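Local coordinates for nucleoside kinase (Methanococcus jannaschii, PDB 2C4E), which phosphorylates a wide range of nucleosides to their monophosphates with ATP and a divalent metal ion, acting best on inosine, guanosine and cytidine, at residues 5-10 with 129-134; 168-173 with 195-200. All blocks are in the same frame, centred on the assembly; numbering follows the deposited sequence.

Interaction 1. Residues 5-10 with 129-134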
loop_
_atom_site.group_PDB
_atom_site.type_symbol
_atom_site.label_atom_id
_atom_site.label_comp_id
_atom_site.label_asym_id
_atom_site.label_seq_id
_atom_site.Cartn_x
_atom_site.Cartn_y
_atom_site.Cartn_z
ATOM N N MET A 5 13.506 -15.885 -34.289
ATOM C CA MET A 5 14.907 -15.721 -33.776
ATOM C C MET A 5 15.239 -15.996 -32.281
ATOM O O MET A 5 14.347 -16.049 -31.457
ATOM C CB MET A 5 15.360 -14.283 -34.045
ATOM C CG MET A 5 15.703 -13.966 -35.482
ATOM S SD MET A 5 15.862 -12.184 -35.744
ATOM C CE MET A 5 16.612 -11.624 -34.178
ATOM N N GLU A 6 16.545 -16.080 -31.956
ATOM C CA GLU A 6 17.074 -16.593 -30.650
ATOM C C GLU A 6 16.832 -15.736 -29.396
ATOM O O GLU A 6 17.752 -15.270 -28.716
ATOM C CB GLU A 6 18.574 -16.905 -30.773
ATOM C CG GLU A 6 18.870 -18.157 -31.589
ATOM C CD GLU A 6 20.311 -18.240 -32.074
ATOM O OE1 GLU A 6 21.135 -17.380 -31.698
ATOM O OE2 GLU A 6 20.620 -19.175 -32.841
ATOM N N LYS A 7 15.545 -15.644 -29.056
ATOM C CA LYS A 7 15.130 -14.617 -28.144
ATOM C C LYS A 7 13.795 -15.100 -27.577
ATOM O O LYS A 7 13.153 -15.999 -28.105
ATOM C CB LYS A 7 15.022 -13.294 -28.913
ATOM C CG LYS A 7 14.815 -11.973 -28.129
ATOM C CD LYS A 7 15.055 -10.749 -29.038
ATOM C CE LYS A 7 15.263 -9.440 -28.260
ATOM N NZ LYS A 7 15.409 -8.236 -29.154
ATOM N N ILE A 8 13.418 -14.517 -26.463
ATOM C CA ILE A 8 12.171 -14.846 -25.810
ATOM C C ILE A 8 11.434 -13.556 -25.519
ATOM O O ILE A 8 12.026 -12.611 -25.015
ATOM C CB ILE A 8 12.438 -15.590 -24.485
ATOM C CG1 ILE A 8 13.212 -16.882 -24.769
ATOM C CG2 ILE A 8 11.114 -15.884 -23.769
ATOM C CD1 ILE A 8 13.636 -17.643 -23.534
ATOM N N THR A 9 10.150 -13.532 -25.855
ATOM C CA THR A 9 9.242 -12.456 -25.504
ATOM C C THR A 9 8.495 -12.861 -24.246
ATOM O O THR A 9 7.990 -13.972 -24.166
ATOM C CB THR A 9 8.208 -12.253 -26.620
ATOM O OG1 THR A 9 8.862 -11.933 -27.862
ATOM C CG2 THR A 9 7.323 -11.050 -26.307
ATOM N N CYS A 10 8.487 -11.999 -23.238
ATOM C CA CYS A 10 7.691 -12.207 -22.040
ATOM C C CYS A 10 6.567 -11.202 -22.006
ATOM O O CYS A 10 6.815 -10.010 -22.112
ATOM C CB CYS A 10 8.534 -12.014 -20.794
ATOM S SG CYS A 10 9.839 -13.250 -20.656
ATOM N N PHE A 129 5.259 -11.347 -33.258
ATOM C CA PHE A 129 6.441 -11.658 -32.495
ATOM C C PHE A 129 7.411 -12.354 -33.419
ATOM O O PHE A 129 7.012 -13.207 -34.215
ATOM C CB PHE A 129 6.068 -12.600 -31.345
ATOM C CG PHE A 129 5.051 -12.025 -30.389
ATOM C CD1 PHE A 129 5.419 -11.051 -29.493
ATOM C CD2 PHE A 129 3.736 -12.453 -30.398
ATOM C CE1 PHE A 129 4.497 -10.524 -28.607
ATOM C CE2 PHE A 129 2.824 -11.908 -29.508
ATOM C CZ PHE A 129 3.226 -10.960 -28.616
ATOM N N ASN A 130 8.685 -11.990 -33.325
ATOM C CA ASN A 130 9.708 -12.613 -34.138
ATOM C C ASN A 130 10.660 -13.458 -33.318
ATOM O O ASN A 130 11.740 -13.822 -33.792
ATOM C CB ASN A 130 10.494 -11.529 -34.901
ATOM C CG ASN A 130 9.620 -10.740 -35.850
ATOM O OD1 ASN A 130 9.773 -9.510 -35.985
ATOM N ND2 ASN A 130 8.706 -11.430 -36.535
ATOM N N THR A 131 10.248 -13.786 -32.099
ATOM C CA THR A 131 11.069 -14.546 -31.171
ATOM C C THR A 131 10.818 -16.053 -31.248
ATOM O O THR A 131 9.799 -16.501 -31.744
ATOM C CB THR A 131 10.784 -14.061 -29.739
ATOM O OG1 THR A 131 9.365 -13.935 -29.543
ATOM C CG2 THR A 131 11.347 -12.661 -29.538
ATOM N N GLU A 132 11.762 -16.838 -30.742
ATOM C CA GLU A 132 11.600 -18.289 -30.721
ATOM C C GLU A 132 10.489 -18.729 -29.782
ATOM O O GLU A 132 9.803 -19.690 -30.076
ATOM C CB GLU A 132 12.897 -18.978 -30.328
ATOM C CG GLU A 132 13.831 -19.087 -31.521
ATOM C CD GLU A 132 15.207 -19.596 -31.198
ATOM O OE1 GLU A 132 15.381 -20.274 -30.164
ATOM O OE2 GLU A 132 16.107 -19.329 -32.029
ATOM N N ILE A 133 10.378 -18.052 -28.644
ATOM C CA ILE A 133 9.358 -18.359 -27.628
ATOM C C ILE A 133 8.654 -17.096 -27.198
ATOM O O ILE A 133 9.288 -16.068 -26.992
ATOM C CB ILE A 133 9.965 -19.034 -26.380
ATOM C CG1 ILE A 133 10.739 -20.284 -26.781
ATOM C CG2 ILE A 133 8.851 -19.339 -25.376
ATOM C CD1 ILE A 133 11.330 -21.039 -25.608
ATOM N N VAL A 134 7.336 -17.168 -27.108
ATOM C CA VAL A 134 6.532 -16.140 -26.486
ATOM C C VAL A 134 6.022 -16.747 -25.183
ATOM O O VAL A 134 5.234 -17.705 -25.195
ATOM C CB VAL A 134 5.363 -15.729 -27.406
ATOM C CG1 VAL A 134 4.412 -14.819 -26.692
ATOM C CG2 VAL A 134 5.915 -15.076 -28.677
#
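T9 and T131 meet through their hydroxyls, the two OG1 atoms 2.7 Å apart and the side chains crossing at about a right angle. T131 holds OG1 between its backbone N and carbonyl carbon (chi1 45°), where it faces T9. The methyl CG2 of T9 lies obliquely against the F129 ring, 3.7 Å from CE1. In the backbone, T9 N donates to I133 O over 2.9 Å in a nearly straight bond (164°), and I8 CA adds a CH contact to the same oxygen. Toward M5 the parallel pairing continues across a beta bulge that shifts the register by one residue, and there E132 N makes weak bonds to both M5 O and K7 O. The E132 chain runs beside that of E6, E132 OE2 3.0 Å from E6 CG, with the carboxylates turned 88° apart. An alanine in place of E132 removes CG from beside M5 O and the carboxylate from beside E6, which would probably leave the E6 side chain freer to turn. Farther out, E60 hydrogen-bonds T9 OG1, while I8 and I133 both pack on V258 of helix 245-258. Neighbouring parallel strands 7-11 and 131-136 thus pair inside the large central sheet of the ribokinase fold.

Interaction 2. Residues 168-173 with 195-200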
loop_
_atom_site.group_PDB
_atom_site.type_symbol
_atom_site.label_atom_id
_atom_site.label_comp_id
_atom_site.label_asym_id
_atom_site.label_seq_id
_atom_site.Cartn_x
_atom_site.Cartn_y
_atom_site.Cartn_z
ATOM N N TYR A 168 -10.256 -17.915 -15.686
ATOM C CA TYR A 168 -10.498 -18.687 -16.892
ATOM C C TYR A 168 -11.650 -19.657 -16.683
ATOM O O TYR A 168 -11.602 -20.494 -15.779
ATOM C CB TYR A 168 -9.246 -19.487 -17.267
ATOM C CG TYR A 168 -8.080 -18.652 -17.760
ATOM C CD1 TYR A 168 -7.259 -17.971 -16.867
ATOM C CD2 TYR A 168 -7.799 -18.543 -19.119
ATOM C CE1 TYR A 168 -6.196 -17.206 -17.308
ATOM C CE2 TYR A 168 -6.722 -17.773 -19.579
ATOM C CZ TYR A 168 -5.924 -17.111 -18.669
ATOM O OH TYR A 168 -4.872 -16.349 -19.107
ATOM N N SER A 169 -12.666 -19.552 -17.535
ATOM C CA SER A 169 -13.729 -20.536 -17.613
ATOM C C SER A 169 -13.168 -21.811 -18.185
ATOM O O SER A 169 -12.107 -21.797 -18.823
ATOM C CB SER A 169 -14.841 -20.048 -18.551
ATOM O OG SER A 169 -14.346 -19.966 -19.882
ATOM N N LYS A 170 -13.907 -22.900 -18.021
ATOM C CA LYS A 170 -13.556 -24.155 -18.676
ATOM C C LYS A 170 -13.204 -23.911 -20.155
ATOM O O LYS A 170 -12.203 -24.419 -20.663
ATOM C CB LYS A 170 -14.716 -25.148 -18.561
ATOM C CG LYS A 170 -14.366 -26.566 -18.961
ATOM C CD LYS A 170 -15.575 -27.484 -18.852
ATOM C CE LYS A 170 -15.277 -28.855 -19.445
ATOM N NZ LYS A 170 -16.410 -29.806 -19.252
ATOM N N GLU A 171 -14.014 -23.098 -20.823
ATOM C CA GLU A 171 -13.907 -22.899 -22.279
ATOM C C GLU A 171 -12.678 -22.086 -22.687
ATOM O O GLU A 171 -11.970 -22.415 -23.654
ATOM C CB GLU A 171 -15.192 -22.228 -22.794
ATOM C CG GLU A 171 -16.436 -23.116 -22.732
ATOM C CD GLU A 171 -17.107 -23.172 -21.360
ATOM O OE1 GLU A 171 -16.999 -22.205 -20.575
ATOM O OE2 GLU A 171 -17.758 -24.199 -21.064
ATOM N N MET A 172 -12.425 -21.019 -21.944
ATOM C CA MET A 172 -11.299 -20.158 -22.207
ATOM C C MET A 172 -9.967 -20.826 -21.868
ATOM O O MET A 172 -8.957 -20.607 -22.535
ATOM C CB MET A 172 -11.425 -18.894 -21.382
ATOM C CG MET A 172 -10.422 -17.850 -21.787
ATOM S SD MET A 172 -10.544 -16.421 -20.746
ATOM C CE MET A 172 -9.364 -15.325 -21.562
ATOM N N LEU A 173 -9.950 -21.603 -20.799
ATOM C CA LEU A 173 -8.739 -22.329 -20.426
ATOM C C LEU A 173 -8.397 -23.379 -21.464
ATOM O O LEU A 173 -7.227 -23.555 -21.808
ATOM C CB LEU A 173 -8.896 -22.985 -19.046
ATOM C CG LEU A 173 -7.628 -23.599 -18.457
ATOM C CD1 LEU A 173 -6.523 -22.545 -18.352
ATOM C CD2 LEU A 173 -7.936 -24.232 -17.088
ATOM N N ASN A 195 -9.449 -30.643 -12.591
ATOM C CA ASN A 195 -10.825 -30.831 -12.133
ATOM C C ASN A 195 -11.788 -30.010 -12.997
ATOM O O ASN A 195 -12.834 -30.501 -13.415
ATOM C CB ASN A 195 -10.939 -30.459 -10.638
ATOM C CG ASN A 195 -12.314 -30.758 -10.048
ATOM O OD1 ASN A 195 -13.001 -29.854 -9.566
ATOM N ND2 ASN A 195 -12.705 -32.026 -10.048
ATOM N N LEU A 196 -11.417 -28.774 -13.314
ATOM C CA LEU A 196 -12.270 -27.922 -14.142
ATOM C C LEU A 196 -12.447 -28.480 -15.560
ATOM O O LEU A 196 -13.563 -28.498 -16.089
ATOM C CB LEU A 196 -11.726 -26.498 -14.189
ATOM C CG LEU A 196 -12.516 -25.474 -15.015
ATOM C CD1 LEU A 196 -13.890 -25.205 -14.425
ATOM C CD2 LEU A 196 -11.708 -24.186 -15.147
ATOM N N LEU A 197 -11.354 -28.956 -16.158
ATOM C CA LEU A 197 -11.356 -29.453 -17.538
ATOM C C LEU A 197 -11.788 -30.929 -17.676
ATOM O O LEU A 197 -12.027 -31.398 -18.790
ATOM C CB LEU A 197 -9.957 -29.287 -18.146
ATOM C CG LEU A 197 -9.406 -27.866 -18.264
ATOM C CD1 LEU A 197 -7.890 -27.863 -18.436
ATOM C CD2 LEU A 197 -10.048 -27.134 -19.425
ATOM N N ASN A 198 -11.908 -31.639 -16.551
ATOM C CA ASN A 198 -11.958 -33.110 -16.509
ATOM C C ASN A 198 -10.821 -33.702 -17.347
ATOM O O ASN A 198 -11.017 -34.624 -18.135
ATOM C CB ASN A 198 -13.333 -33.685 -16.915
ATOM C CG ASN A 198 -13.451 -35.194 -16.646
ATOM O OD1 ASN A 198 -12.912 -35.723 -15.666
ATOM N ND2 ASN A 198 -14.163 -35.892 -17.524
ATOM N N PHE A 199 -9.627 -33.157 -17.146
ATOM C CA PHE A 199 -8.428 -33.625 -17.841
ATOM C C PHE A 199 -7.571 -34.507 -16.960
ATOM O O PHE A 199 -7.353 -34.209 -15.786
ATOM C CB PHE A 199 -7.573 -32.431 -18.265
ATOM C CG PHE A 199 -7.883 -31.893 -19.638
ATOM C CD1 PHE A 199 -6.934 -31.129 -20.305
ATOM C CD2 PHE A 199 -9.112 -32.105 -20.251
ATOM C CE1 PHE A 199 -7.197 -30.601 -21.550
ATOM C CE2 PHE A 199 -9.361 -31.573 -21.522
ATOM C CZ PHE A 199 -8.399 -30.836 -22.159
ATOM N N GLU A 200 -7.073 -35.586 -17.549
ATOM C CA GLU A 200 -5.931 -36.315 -17.035
ATOM C C GLU A 200 -4.716 -35.844 -17.847
ATOM O O GLU A 200 -4.850 -35.064 -18.801
ATOM C CB GLU A 200 -6.137 -37.826 -17.191
ATOM C CG GLU A 200 -7.276 -38.397 -16.355
ATOM C CD GLU A 200 -7.680 -39.797 -16.797
ATOM O OE1 GLU A 200 -8.231 -39.933 -17.913
ATOM O OE2 GLU A 200 -7.446 -40.767 -16.040
#
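L173 and L197 set their side chains across each other at about a right angle, with CD2 of L173 3.9 Å from CD1 of L197. CG of L173 stands anti to its backbone N (chi1 -171°), on a CB that points toward 195-200, whereas L197 has CG anti to the carbonyl carbon and sends its other methyl, CD2, to within 3.7 Å of K170 O. L196 approaches from one residue earlier: its CD2 lies 3.7 Å from Y168 O and also nears K170 N, so a methyl rests on the backbone where helix 170-178 begins. In return the extended aliphatic chain of K170 runs past the oxygen end of the L196 carbonyl, CG and CD each 3.6 Å from L196 O. The contact therefore joins the first turn of helix 170-178 to the last turn of helix 187-197, the helices just before and just after strand 182-186 in the chain, in the alpha/beta core of the ribokinase fold. S169 caps the first of them, its OG accepting from M172 N over 3.0 Å at 166°, which helps fix the turn that carries K170 and L173. At the other helix end N198 takes a positive phi (49°), and the chain turns so that the F199 ring presents a face to L197 CB, 3.5 Å above its plane and offset toward the rim. L197 also touches I177, and F199 packs on L174 and meets Y204 edge-to-face.

In the fold
From the N terminus, the chain enters strand 7-11 and then builds the four-stranded sheet, along with helices 44-54 and 73-80, before returning at 131-136, where interaction 1 closes a loop of 118 residues. Helix 141-151 and strand 156-159 follow before interaction 2 opens at 168-173; it closes at 195-200 after only 21 intervening residues, which include strand 182-186. The two loops lie in series, neither nested nor crossed. Interaction 1 ties two strands within the eight-stranded sheet, whereas interaction 2 ties the helices just before and just after another of its strands in the chain. Their centres are 27 Å apart, and they do not touch.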